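Local coordinates for major capsid protein (Paramecium bursaria Chlorella virus 1, PDB 5TIP), which self-assembles into trimers that build the large icosahedral, glycosylated capsid of this chlorovirus, at the interface of chains A and B. Sequence-based numbering; all coordinates share one arbitrary frame. Chains: chain A/B, Major capsid protein.

The interface of chains A and B. Residues chain A 257, 367, 369, 372; chain B 9-11, 13-14.
The carboxylate oxygen B:Asp14 OD2 meets the amide of A:Asn369 weakly across the interface, while the backbone of its own chain holds it firmly. B:Gly11 N gives B:Asp14 OD2 a short, nearly straight hydrogen bond (2.7 Å), met on the anti side and 32° out of the carboxylate plane. From chain A the bond from A:Asn369 ND2 to B:Asp14 OD2 (3.4 Å) is weak, the amide and carboxylate planes standing 85° apart. A:Asn369 reaches there because CG lies anti to its backbone N (chi1 -162°), and its amide N-H is a donor suited to a carboxylate oxygen. B:Asp14 OD1 and A:Thr367 OG1, 4.4 Å apart, are too far for a direct bond. A water bridges them, 2.8 Å from B:Asp14 OD1 and 2.7 Å from A:Thr367 OG1, a role that suits a hydroxyl. Within chain B, B:Asp14 OD2 also sits 3.4 Å above the ring plane of B:Tyr10, toward its rim.

Around this polar centre, van der Waals contacts mix carbon against carbon and carbon against oxygen. The compact ring of A:Pro257, at the start of strand 257-266, puts CD against B:Gln13 OE1 (3.3 Å) and near B:Gln13 CB. A:Arg372, bent at chi2 and chi3, lays its methylene CG alongside the B:Tyr10 carbonyl. The same CG lies 3.9 Å from B:Gly11 CA, where the absent side chain probably eases the approach. The patch lays the N-terminal segment of chain B, around 3-10 helix 12-14, on the neighbouring subunit; such a contact may contribute to assembly, though this patch alone does not show whether it belongs to the capsid trimer.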
# COMPACT_ATOMS: atom_id res chain seq x y z
N PRO A 257 27.13 -8.37 -10.69
CA PRO A 257 25.85 -9.04 -10.43
C PRO A 257 24.70 -8.05 -10.47
O PRO A 257 24.62 -7.12 -9.65
CB PRO A 257 26.04 -9.64 -9.03
CG PRO A 257 27.51 -9.81 -8.90
CD PRO A 257 28.12 -8.65 -9.63
N THR A 367 20.79 -12.60 -8.59
CA THR A 367 21.48 -11.68 -9.47
C THR A 367 21.98 -12.43 -10.69
O THR A 367 21.99 -13.67 -10.73
CB THR A 367 22.66 -10.98 -8.78
OG1 THR A 367 23.60 -11.96 -8.33
CG2 THR A 367 22.19 -10.15 -7.59
N ASN A 369 25.51 -12.15 -13.09
CA ASN A 369 26.83 -11.52 -13.19
C ASN A 369 27.10 -11.22 -14.66
O ASN A 369 27.50 -12.11 -15.42
CB ASN A 369 27.90 -12.42 -12.59
CG ASN A 369 29.17 -11.68 -12.27
OD1 ASN A 369 29.44 -10.62 -12.84
ND2 ASN A 369 29.96 -12.22 -11.35
N ARG A 372 30.69 -11.82 -16.37
CA ARG A 372 31.09 -13.12 -16.88
C ARG A 372 30.36 -13.50 -18.17
O ARG A 372 30.44 -14.66 -18.59
CB ARG A 372 30.90 -14.20 -15.82
CG ARG A 372 31.64 -13.91 -14.54
CD ARG A 372 33.12 -13.72 -14.85
NE ARG A 372 33.72 -14.90 -15.45
CZ ARG A 372 34.85 -14.87 -16.15
NH1 ARG A 372 35.49 -13.73 -16.33
NH2 ARG A 372 35.33 -15.99 -16.68
N ALA B 9 27.51 -18.53 -15.35
CA ALA B 9 28.04 -17.17 -15.33
C ALA B 9 28.29 -16.78 -13.88
O ALA B 9 27.53 -16.04 -13.25
CB ALA B 9 27.08 -16.20 -16.02
N TYR B 10 29.38 -17.32 -13.33
CA TYR B 10 29.73 -17.17 -11.93
C TYR B 10 31.11 -16.54 -11.83
O TYR B 10 32.04 -16.98 -12.51
CB TYR B 10 29.70 -18.52 -11.21
CG TYR B 10 29.45 -18.44 -9.73
CD1 TYR B 10 28.17 -18.26 -9.22
CD2 TYR B 10 30.50 -18.54 -8.82
CE1 TYR B 10 27.93 -18.19 -7.86
CE2 TYR B 10 30.27 -18.47 -7.46
CZ TYR B 10 28.99 -18.29 -6.99
OH TYR B 10 28.76 -18.22 -5.63
N GLY B 11 31.24 -15.51 -10.99
CA GLY B 11 32.50 -14.81 -10.88
C GLY B 11 32.97 -14.56 -9.46
O GLY B 11 32.36 -15.05 -8.51
N GLN B 13 32.88 -11.79 -7.87
CA GLN B 13 31.99 -10.88 -7.17
C GLN B 13 30.82 -11.60 -6.50
O GLN B 13 30.19 -11.03 -5.61
CB GLN B 13 31.46 -9.82 -8.14
CG GLN B 13 32.50 -9.29 -9.10
CD GLN B 13 32.02 -8.10 -9.90
OE1 GLN B 13 31.15 -7.35 -9.45
NE2 GLN B 13 32.57 -7.92 -11.09
N ASP B 14 30.53 -12.83 -6.91
CA ASP B 14 29.47 -13.63 -6.32
C ASP B 14 29.81 -14.13 -4.92
O ASP B 14 28.96 -14.75 -4.28
CB ASP B 14 29.13 -14.81 -7.22
CG ASP B 14 28.59 -14.37 -8.56
OD1 ASP B 14 27.77 -13.44 -8.60
OD2 ASP B 14 29.00 -14.96 -9.59
O HOH W 1 25.44 -12.92 -10.12